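Local coordinates for uncharacterized protein (Legionella pneumophila subsp. pneumophila, PDB 5T2X) that is of unknown function but folds as a single, strand-free and mostly helical chain belonging to the DUF5630 family, at residues Leu37-Asp42 with Gln65-Arg70; Thr45-Thr50 with Gly97-Gly102; Thr71-Phe76 with Phe83-Pro88. One frame throughout, in Å; residues are numbered along the deposited sequence.

In the fold
The three contacts follow the chain through neighbouring helices of this strand-free protein. Contact 1 joins helix 31-40 to helix 66-76, contact 2 joins helix 43-52 to helix 91-111, and contact 3 folds the loop after helix 66-76 back onto that helix. Contacts 1 and 2 alternate along the sequence, while contact 3 is nested inside the loop that contact 2 closes. Their centres lie about 12 to 13 Å apart. Helix 66-76 serves contacts 1 and 3, Leu-46 bridges contacts 1 and 2, and Ile-98 bridges contacts 2 and 3. The result is one continuous packed region of the DUF5630 protein, whose function is unknown.

Contact 1 of 3, residues Leu37-Asp42 with Gln65-Arg70; sequences LLNNLD and QADIWR
Asn-39 and Ile-68 meet where helix 31-40 packs against helix 66-76 in this all-helical fold, their CA atoms 6.2 Å apart. The tight part is an amide oxygen set against a branched aliphatic side chain. Asn-39 has CG on the side of its backbone N (chi1 -78°), and although the side chain does not start out straight at the other helix, its end swings in and OD1 approaches the beta-branch of Ile-68. The approach is van der Waals packing, with no hydrogen bond between the two segments. Leu-38 adds a looser apolar touch, CB to Ile-68 CD1 at 4.3 Å; its branch turns to Leu-46, Ile-56 and Phe-59, and Ile-68 also rests on Leu-46, so the buried side is closed by helices 43-52 and 54-60. Toward the partly exposed side the fit slackens. Asn-39 ND2 stands 4.5 Å from Asp-67 OD2, while Asp-67 OD1 pairs in a salt bridge with Lys-35, one turn before Asn-39; that salt bridge ties the same two helices by charge. At the tight end, Asn-39 OD1 sits over the fork of Ile-68, 3.3 Å from CG1 and 3.5 Å from CG2.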
loop_
_atom_site.group_PDB
_atom_site.type_symbol
_atom_site.label_atom_id
_atom_site.label_comp_id
_atom_site.label_asym_id
_atom_site.label_seq_id
_atom_site.Cartn_x
_atom_site.Cartn_y
_atom_site.Cartn_z
ATOM N N LEU A 37 -20.101 -21.796 -4.551
ATOM C CA LEU A 37 -21.023 -20.666 -4.582
ATOM C C LEU A 37 -20.292 -19.342 -4.387
ATOM O O LEU A 37 -20.665 -18.331 -4.994
ATOM C CB LEU A 37 -22.105 -20.838 -3.515
ATOM C CG LEU A 37 -23.146 -21.930 -3.760
ATOM C CD1 LEU A 37 -24.189 -21.932 -2.653
ATOM C CD2 LEU A 37 -23.802 -21.747 -5.122
ATOM N N LEU A 38 -19.254 -19.331 -3.545
ATOM C CA LEU A 38 -18.484 -18.109 -3.334
ATOM C C LEU A 38 -17.814 -17.641 -4.619
ATOM O O LEU A 38 -17.681 -16.432 -4.843
ATOM C CB LEU A 38 -17.441 -18.330 -2.238
ATOM C CG LEU A 38 -17.969 -18.365 -0.800
ATOM C CD1 LEU A 38 -16.935 -18.969 0.136
ATOM C CD2 LEU A 38 -18.356 -16.968 -0.345
ATOM N N ASN A 39 -17.394 -18.576 -5.475
ATOM C CA ASN A 39 -16.751 -18.197 -6.729
ATOM C C ASN A 39 -17.731 -17.602 -7.732
ATOM O O ASN A 39 -17.307 -16.857 -8.622
ATOM C CB ASN A 39 -16.045 -19.404 -7.347
ATOM C CG ASN A 39 -14.726 -19.713 -6.673
ATOM O OD1 ASN A 39 -14.045 -18.820 -6.171
ATOM N ND2 ASN A 39 -14.355 -20.988 -6.663
ATOM N N ASN A 40 -19.024 -17.913 -7.615
ATOM C CA ASN A 40 -20.009 -17.336 -8.523
ATOM C C ASN A 40 -20.293 -15.873 -8.213
ATOM O O ASN A 40 -20.823 -15.164 -9.074
ATOM C CB ASN A 40 -21.314 -18.132 -8.469
ATOM C CG ASN A 40 -21.149 -19.554 -8.957
ATOM O OD1 ASN A 40 -20.291 -19.839 -9.789
ATOM N ND2 ASN A 40 -21.974 -20.458 -8.441
ATOM N N LEU A 41 -19.953 -15.410 -7.015
ATOM C CA LEU A 41 -20.297 -14.058 -6.605
ATOM C C LEU A 41 -19.433 -13.028 -7.321
ATOM O O LEU A 41 -18.284 -13.289 -7.687
ATOM C CB LEU A 41 -20.129 -13.898 -5.095
ATOM C CG LEU A 41 -21.031 -14.725 -4.182
ATOM C CD1 LEU A 41 -20.654 -14.487 -2.729
ATOM C CD2 LEU A 41 -22.489 -14.380 -4.424
ATOM N N ASP A 42 -20.005 -11.845 -7.521
ATOM C CA ASP A 42 -19.204 -10.700 -7.914
ATOM C C ASP A 42 -18.344 -10.247 -6.739
ATOM O O ASP A 42 -18.655 -10.504 -5.572
ATOM C CB ASP A 42 -20.098 -9.556 -8.394
ATOM C CG ASP A 42 -21.215 -9.242 -7.419
ATOM O OD1 ASP A 42 -21.907 -10.185 -6.980
ATOM O OD2 ASP A 42 -21.395 -8.053 -7.081
ATOM N N GLN A 65 -8.391 -21.430 0.115
ATOM C CA GLN A 65 -9.352 -20.499 -0.462
ATOM C C GLN A 65 -8.684 -19.305 -1.130
ATOM O O GLN A 65 -9.380 -18.393 -1.589
ATOM C CB GLN A 65 -10.336 -20.022 0.608
ATOM C CG GLN A 65 -11.561 -20.912 0.751
ATOM C CD GLN A 65 -11.217 -22.317 1.203
ATOM O OE1 GLN A 65 -11.237 -23.258 0.410
ATOM N NE2 GLN A 65 -10.903 -22.465 2.484
ATOM N N ALA A 66 -7.351 -19.296 -1.203
ATOM C CA ALA A 66 -6.632 -18.201 -1.841
ATOM C C ALA A 66 -6.898 -18.123 -3.339
ATOM O O ALA A 66 -6.770 -17.042 -3.925
ATOM C CB ALA A 66 -5.130 -18.343 -1.581
ATOM N N ASP A 67 -7.257 -19.241 -3.976
ATOM C CA ASP A 67 -7.573 -19.208 -5.401
ATOM C C ASP A 67 -8.839 -18.415 -5.689
ATOM O O ASP A 67 -9.012 -17.933 -6.815
ATOM C CB ASP A 67 -7.716 -20.628 -5.943
ATOM C CG ASP A 67 -8.861 -21.378 -5.300
ATOM O OD1 ASP A 67 -8.672 -21.897 -4.182
ATOM O OD2 ASP A 67 -9.948 -21.445 -5.912
ATOM N N ILE A 68 -9.731 -18.285 -4.705
ATOM C CA ILE A 68 -10.907 -17.439 -4.875
ATOM C C ILE A 68 -10.485 -16.002 -5.146
ATOM O O ILE A 68 -11.040 -15.328 -6.022
ATOM C CB ILE A 68 -11.818 -17.535 -3.637
ATOM C CG1 ILE A 68 -12.298 -18.972 -3.427
ATOM C CG2 ILE A 68 -12.996 -16.577 -3.765
ATOM C CD1 ILE A 68 -13.182 -19.148 -2.210
ATOM N N TRP A 69 -9.480 -15.520 -4.413
ATOM C CA TRP A 69 -9.020 -14.147 -4.577
ATOM C C TRP A 69 -8.147 -13.986 -5.816
ATOM O O TRP A 69 -8.199 -12.943 -6.478
ATOM C CB TRP A 69 -8.267 -13.699 -3.324
ATOM C CG TRP A 69 -9.079 -13.832 -2.070
ATOM C CD1 TRP A 69 -8.946 -14.785 -1.102
ATOM C CD2 TRP A 69 -10.161 -12.989 -1.654
ATOM N NE1 TRP A 69 -9.872 -14.584 -0.107
ATOM C CE2 TRP A 69 -10.632 -13.488 -0.424
ATOM C CE3 TRP A 69 -10.776 -11.859 -2.203
ATOM C CZ2 TRP A 69 -11.687 -12.897 0.268
ATOM C CZ3 TRP A 69 -11.823 -11.274 -1.515
ATOM C CH2 TRP A 69 -12.269 -11.794 -0.294
ATOM N N ARG A 70 -7.339 -15.000 -6.144
ATOM C CA ARG A 70 -6.474 -14.900 -7.316
ATOM C C ARG A 70 -7.282 -14.796 -8.600
ATOM O O ARG A 70 -6.861 -14.116 -9.543
ATOM C CB ARG A 70 -5.528 -16.098 -7.387
ATOM C CG ARG A 70 -4.454 -16.087 -6.323
ATOM C CD ARG A 70 -3.320 -17.038 -6.661
ATOM N NE ARG A 70 -2.284 -16.988 -5.636
ATOM C CZ ARG A 70 -2.298 -17.725 -4.530
ATOM N NH1 ARG A 70 -3.293 -18.573 -4.314
ATOM N NH2 ARG A 70 -1.318 -17.616 -3.644
#

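Contact 2 of 3, residues Thr45-Thr50 with Gly97-Gly102; sequences TLIKYT and GIYFYG
Ile-47 reaches from helix 43-52 toward helix 91-111 and meets two aromatic residues, Tyr-99 and Phe-100, with its two branches. Its CB points at the other helix, and there the chain divides. The CG2 methyl, anti to the backbone N, comes within 3.6 Å of Phe-100 CZ, the far end of a ring that slides past it in the opposite direction. The other branch leaves through CG1, on the side of the backbone N (chi1 -66°), and runs on extended (chi2 180°), which carries CD1 to the CB-CG-CD2 side of the Tyr-99 ring. That terminal methyl, Ile-47 CD1, lies 3.5 Å from Tyr-99 CD2, with CG and CB a little farther, so it bears on the base of the ring rather than on its hydroxyl end. The hydroxyl is held instead by Thr-44, whose OG1 hydrogen-bonds to Tyr-99 OH and gives this apolar contact a polar flank. Phe-100 CE1 lies in plane at the edge of the Tyr-99 ring. Behind the side chain, Ile-47 O accepts a 2.6 Å bond from Thr-50 OG1, the donor tilted 23° from the carbonyl plane. Phe-100 also rests on Ser-126 of helix 117-128. Ile-47 is the residue of segment 45-50 that meets both rings, and the arrangement is buried apolar helix-to-helix packing in an all-alpha fold.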
loop_
_atom_site.group_PDB
_atom_site.type_symbol
_atom_site.label_atom_id
_atom_site.label_comp_id
_atom_site.label_asym_id
_atom_site.label_seq_id
_atom_site.Cartn_x
_atom_site.Cartn_y
_atom_site.Cartn_z
ATOM N N THR A 45 -20.082 -8.373 -3.860
ATOM C CA THR A 45 -20.869 -9.177 -2.931
ATOM C C THR A 45 -19.978 -10.087 -2.093
ATOM O O THR A 45 -20.235 -10.285 -0.899
ATOM C CB THR A 45 -21.905 -9.993 -3.701
ATOM O OG1 THR A 45 -22.668 -9.121 -4.544
ATOM C CG2 THR A 45 -22.846 -10.706 -2.742
ATOM N N LEU A 46 -18.926 -10.644 -2.700
ATOM C CA LEU A 46 -18.000 -11.494 -1.956
ATOM C C LEU A 46 -17.368 -10.734 -0.798
ATOM O O LEU A 46 -17.349 -11.214 0.342
ATOM C CB LEU A 46 -16.920 -12.040 -2.891
ATOM C CG LEU A 46 -15.740 -12.750 -2.217
ATOM C CD1 LEU A 46 -16.194 -14.015 -1.500
ATOM C CD2 LEU A 46 -14.644 -13.067 -3.225
ATOM N N ILE A 47 -16.843 -9.538 -1.073
ATOM C CA ILE A 47 -16.226 -8.736 -0.020
ATOM C C ILE A 47 -17.257 -8.357 1.034
ATOM O O ILE A 47 -16.980 -8.392 2.240
ATOM C CB ILE A 47 -15.548 -7.494 -0.628
ATOM C CG1 ILE A 47 -14.368 -7.916 -1.506
ATOM C CG2 ILE A 47 -15.097 -6.539 0.463
ATOM C CD1 ILE A 47 -13.649 -6.760 -2.153
ATOM N N LYS A 48 -18.467 -8.004 0.598
ATOM C CA LYS A 48 -19.519 -7.641 1.540
ATOM C C LYS A 48 -19.898 -8.811 2.440
ATOM O O LYS A 48 -20.255 -8.604 3.606
ATOM C CB LYS A 48 -20.736 -7.124 0.776
ATOM C CG LYS A 48 -21.874 -6.637 1.649
ATOM C CD LYS A 48 -22.812 -5.754 0.849
ATOM C CE LYS A 48 -24.179 -5.692 1.491
ATOM N NZ LYS A 48 -24.793 -7.046 1.527
ATOM N N TYR A 49 -19.822 -10.042 1.929
ATOM C CA TYR A 49 -20.126 -11.200 2.766
ATOM C C TYR A 49 -19.051 -11.414 3.825
ATOM O O TYR A 49 -19.364 -11.766 4.969
ATOM C CB TYR A 49 -20.286 -12.456 1.909
ATOM C CG TYR A 49 -21.626 -12.578 1.214
ATOM C CD1 TYR A 49 -22.522 -11.516 1.189
ATOM C CD2 TYR A 49 -21.998 -13.763 0.593
ATOM C CE1 TYR A 49 -23.748 -11.629 0.553
ATOM C CE2 TYR A 49 -23.221 -13.887 -0.041
ATOM C CZ TYR A 49 -24.091 -12.817 -0.059
ATOM O OH TYR A 49 -25.307 -12.939 -0.691
ATOM N N THR A 50 -17.781 -11.208 3.466
ATOM C CA THR A 50 -16.707 -11.377 4.440
ATOM C C THR A 50 -16.790 -10.342 5.555
ATOM O O THR A 50 -16.315 -10.593 6.668
ATOM C CB THR A 50 -15.341 -11.298 3.751
ATOM O OG1 THR A 50 -15.160 -9.993 3.185
ATOM C CG2 THR A 50 -15.234 -12.344 2.652
ATOM N N GLY A 97 -7.798 -4.386 -1.251
ATOM C CA GLY A 97 -7.182 -3.072 -1.336
ATOM C C GLY A 97 -7.331 -2.446 -2.708
ATOM O O GLY A 97 -7.591 -1.246 -2.828
ATOM N N ILE A 98 -7.173 -3.249 -3.761
ATOM C CA ILE A 98 -7.360 -2.743 -5.117
ATOM C C ILE A 98 -8.820 -2.384 -5.356
ATOM O O ILE A 98 -9.129 -1.346 -5.955
ATOM C CB ILE A 98 -6.855 -3.772 -6.144
ATOM C CG1 ILE A 98 -5.337 -3.918 -6.054
ATOM C CG2 ILE A 98 -7.275 -3.380 -7.555
ATOM C CD1 ILE A 98 -4.801 -5.111 -6.818
ATOM N N TYR A 99 -9.741 -3.229 -4.886
ATOM C CA TYR A 99 -11.162 -2.976 -5.103
ATOM C C TYR A 99 -11.607 -1.696 -4.403
ATOM O O TYR A 99 -12.244 -0.830 -5.014
ATOM C CB TYR A 99 -11.990 -4.167 -4.620
ATOM C CG TYR A 99 -13.472 -3.875 -4.548
ATOM C CD1 TYR A 99 -14.270 -3.948 -5.683
ATOM C CD2 TYR A 99 -14.072 -3.515 -3.346
ATOM C CE1 TYR A 99 -15.626 -3.673 -5.622
ATOM C CE2 TYR A 99 -15.423 -3.241 -3.275
ATOM C CZ TYR A 99 -16.196 -3.321 -4.415
ATOM O OH TYR A 99 -17.541 -3.048 -4.346
ATOM N N PHE A 100 -11.285 -1.565 -3.115
ATOM C CA PHE A 100 -11.693 -0.379 -2.369
ATOM C C PHE A 100 -11.061 0.884 -2.936
ATOM O O PHE A 100 -11.685 1.951 -2.916
ATOM C CB PHE A 100 -11.339 -0.539 -0.890
ATOM C CG PHE A 100 -12.235 -1.492 -0.149
ATOM C CD1 PHE A 100 -13.601 -1.501 -0.382
ATOM C CD2 PHE A 100 -11.712 -2.381 0.776
ATOM C CE1 PHE A 100 -14.428 -2.376 0.299
ATOM C CE2 PHE A 100 -12.533 -3.261 1.459
ATOM C CZ PHE A 100 -13.894 -3.257 1.220
ATOM N N TYR A 101 -9.834 0.788 -3.450
ATOM C CA TYR A 101 -9.222 1.952 -4.081
ATOM C C TYR A 101 -9.929 2.302 -5.384
ATOM O O TYR A 101 -10.090 3.483 -5.710
ATOM C CB TYR A 101 -7.734 1.709 -4.323
ATOM C CG TYR A 101 -7.019 2.928 -4.860
ATOM C CD1 TYR A 101 -6.641 3.962 -4.012
ATOM C CD2 TYR A 101 -6.733 3.053 -6.213
ATOM C CE1 TYR A 101 -5.993 5.084 -4.496
ATOM C CE2 TYR A 101 -6.085 4.171 -6.706
ATOM C CZ TYR A 101 -5.717 5.182 -5.843
ATOM O OH TYR A 101 -5.072 6.296 -6.330
ATOM N N GLY A 102 -10.359 1.289 -6.139
ATOM C CA GLY A 102 -11.140 1.558 -7.335
ATOM C C GLY A 102 -12.466 2.223 -7.021
ATOM O O GLY A 102 -12.917 3.110 -7.752
#

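Contact 3 of 3, residues Thr71-Phe76 with Phe83-Pro88; sequences THLQNF and FEEYPP
The Phe-83 ring approaches Phe-76 obliquely, with its CE1 3.6 Å from Phe-76 CB; Leu-73 CD1 also comes at the Phe-83 ring obliquely, and Phe-81 meets that ring edge-to-face. The Phe-76 ring itself leads away from the contact: its CG lies on the side of the backbone N (chi1 -74°), so the CB methylene is what faces Phe-83, while the ring turns toward Leu-43. In this all-helical fold the irregular loop connecting helix 66-76 to helix 91-111 packs back on the first helix: the largely extended segment 83-88 passes that helix at Phe-83 and Glu-85 and then leads away from it through Pro-87 and Pro-88. Leu-73 is the buried side chain at the centre. With CG anti to the backbone N (chi1 180°), its two methyls fork across two residues of the loop. Leu-73 CD1 touches Phe-83 CB at 3.7 Å, and Leu-73 CD2 meets Glu-85 CG at 3.8 Å. Leu-73 and Phe-83 both also pack on Ile-98, so helix 91-111 closes the apolar side of the contact. No hydrogen bond joins the two segments. Glu-85 runs extended beyond CG, so its aliphatic part lies by the leucine while its charged end goes on to the preceding turn of helix 66-76. There Glu-85 OE2 forms a salt bridge with Arg-70 NE.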
loop_
_atom_site.group_PDB
_atom_site.type_symbol
_atom_site.label_atom_id
_atom_site.label_comp_id
_atom_site.label_asym_id
_atom_site.label_seq_id
_atom_site.Cartn_x
_atom_site.Cartn_y
_atom_site.Cartn_z
ATOM N N THR A 71 -8.437 -15.462 -8.658
ATOM C CA THR A 71 -9.317 -15.312 -9.811
ATOM C C THR A 71 -9.756 -13.864 -9.976
ATOM O O THR A 71 -9.744 -13.324 -11.089
ATOM C CB THR A 71 -10.531 -16.231 -9.668
ATOM O OG1 THR A 71 -10.096 -17.597 -9.637
ATOM C CG2 THR A 71 -11.494 -16.035 -10.830
ATOM N N HIS A 72 -10.132 -13.210 -8.874
ATOM C CA HIS A 72 -10.496 -11.799 -8.943
ATOM C C HIS A 72 -9.280 -10.927 -9.230
ATOM O O HIS A 72 -9.385 -9.926 -9.948
ATOM C CB HIS A 72 -11.174 -11.366 -7.644
ATOM C CG HIS A 72 -12.530 -11.965 -7.444
ATOM N ND1 HIS A 72 -13.619 -11.615 -8.213
ATOM C CD2 HIS A 72 -12.977 -12.889 -6.561
ATOM C CE1 HIS A 72 -14.676 -12.299 -7.814
ATOM N NE2 HIS A 72 -14.313 -13.079 -6.812
ATOM N N LEU A 73 -8.118 -11.287 -8.677
ATOM C CA LEU A 73 -6.903 -10.531 -8.962
ATOM C C LEU A 73 -6.552 -10.598 -10.442
ATOM O O LEU A 73 -6.159 -9.589 -11.042
ATOM C CB LEU A 73 -5.742 -11.055 -8.117
ATOM C CG LEU A 73 -4.399 -10.348 -8.321
ATOM C CD1 LEU A 73 -4.473 -8.908 -7.833
ATOM C CD2 LEU A 73 -3.279 -11.095 -7.619
ATOM N N GLN A 74 -6.691 -11.778 -11.050
ATOM C CA GLN A 74 -6.392 -11.927 -12.468
ATOM C C GLN A 74 -7.415 -11.227 -13.354
ATOM O O GLN A 74 -7.120 -10.958 -14.523
ATOM C CB GLN A 74 -6.298 -13.411 -12.825
ATOM C CG GLN A 74 -5.073 -14.096 -12.232
ATOM C CD GLN A 74 -5.139 -15.607 -12.322
ATOM O OE1 GLN A 74 -6.215 -16.187 -12.475
ATOM N NE2 GLN A 74 -3.984 -16.256 -12.224
ATOM N N ASN A 75 -8.603 -10.923 -12.827
ATOM C CA ASN A 75 -9.568 -10.143 -13.594
ATOM C C ASN A 75 -9.171 -8.674 -13.669
ATOM O O ASN A 75 -9.570 -7.976 -14.609
ATOM C CB ASN A 75 -10.965 -10.284 -12.992
ATOM C CG ASN A 75 -11.611 -11.615 -13.326
ATOM O OD1 ASN A 75 -12.086 -12.329 -12.441
ATOM N ND2 ASN A 75 -11.633 -11.956 -14.608
ATOM N N PHE A 76 -8.399 -8.186 -12.695
ATOM C CA PHE A 76 -7.916 -6.811 -12.748
ATOM C C PHE A 76 -6.796 -6.630 -13.763
ATOM O O PHE A 76 -6.528 -5.495 -14.173
ATOM C CB PHE A 76 -7.427 -6.359 -11.369
ATOM C CG PHE A 76 -8.531 -6.086 -10.389
ATOM C CD1 PHE A 76 -9.436 -5.064 -10.612
ATOM C CD2 PHE A 76 -8.648 -6.840 -9.232
ATOM C CE1 PHE A 76 -10.450 -4.805 -9.709
ATOM C CE2 PHE A 76 -9.659 -6.586 -8.324
ATOM C CZ PHE A 76 -10.561 -5.569 -8.563
ATOM N N PHE A 83 -1.088 -7.427 -12.130
ATOM C CA PHE A 83 -0.708 -7.336 -10.729
ATOM C C PHE A 83 0.098 -8.560 -10.312
ATOM O O PHE A 83 -0.104 -9.667 -10.816
ATOM C CB PHE A 83 -1.946 -7.202 -9.840
ATOM C CG PHE A 83 -2.647 -5.879 -9.967
ATOM C CD1 PHE A 83 -3.729 -5.731 -10.817
ATOM C CD2 PHE A 83 -2.222 -4.785 -9.232
ATOM C CE1 PHE A 83 -4.377 -4.514 -10.933
ATOM C CE2 PHE A 83 -2.864 -3.566 -9.345
ATOM C CZ PHE A 83 -3.943 -3.431 -10.195
ATOM N N GLU A 84 1.023 -8.348 -9.382
ATOM C CA GLU A 84 1.858 -9.412 -8.852
ATOM C C GLU A 84 1.706 -9.472 -7.338
ATOM O O GLU A 84 1.459 -8.456 -6.682
ATOM C CB GLU A 84 3.333 -9.206 -9.228
ATOM C CG GLU A 84 3.577 -9.095 -10.727
ATOM C CD GLU A 84 5.048 -8.948 -11.074
ATOM O OE1 GLU A 84 5.897 -9.171 -10.185
ATOM O OE2 GLU A 84 5.353 -8.609 -12.236
ATOM N N GLU A 85 1.851 -10.672 -6.790
ATOM C CA GLU A 85 1.735 -10.895 -5.359
ATOM C C GLU A 85 3.113 -10.880 -4.711
ATOM O O GLU A 85 4.107 -11.293 -5.314
ATOM C CB GLU A 85 1.041 -12.226 -5.067
ATOM C CG GLU A 85 -0.254 -12.434 -5.833
ATOM C CD GLU A 85 -0.842 -13.814 -5.614
ATOM O OE1 GLU A 85 -0.750 -14.329 -4.480
ATOM O OE2 GLU A 85 -1.390 -14.388 -6.580
ATOM N N TYR A 86 3.162 -10.393 -3.467
ATOM C CA TYR A 86 4.399 -10.393 -2.700
ATOM C C TYR A 86 4.067 -10.217 -1.229
ATOM O O TYR A 86 3.179 -9.417 -0.902
ATOM C CB TYR A 86 5.356 -9.288 -3.165
ATOM C CG TYR A 86 4.779 -7.889 -3.131
ATOM C CD1 TYR A 86 4.951 -7.071 -2.020
ATOM C CD2 TYR A 86 4.076 -7.380 -4.215
ATOM C CE1 TYR A 86 4.430 -5.792 -1.987
ATOM C CE2 TYR A 86 3.551 -6.102 -4.191
ATOM C CZ TYR A 86 3.733 -5.312 -3.076
ATOM O OH TYR A 86 3.213 -4.038 -3.050
ATOM N N PRO A 87 4.733 -10.936 -0.332
ATOM C CA PRO A 87 4.471 -10.776 1.103
ATOM C C PRO A 87 4.949 -9.418 1.589
ATOM O O PRO A 87 5.682 -8.721 0.873
ATOM C CB PRO A 87 5.280 -11.921 1.734
ATOM C CG PRO A 87 6.353 -12.200 0.758
ATOM C CD PRO A 87 5.756 -11.961 -0.597
ATOM N N PRO A 88 4.568 -9.003 2.812
ATOM C CA PRO A 88 3.788 -9.723 3.830
ATOM C C PRO A 88 2.271 -9.723 3.616
ATOM O O PRO A 88 1.561 -10.372 4.384
ATOM C CB PRO A 88 4.141 -8.974 5.116
ATOM C CG PRO A 88 4.396 -7.584 4.664
ATOM C CD PRO A 88 5.041 -7.699 3.309
#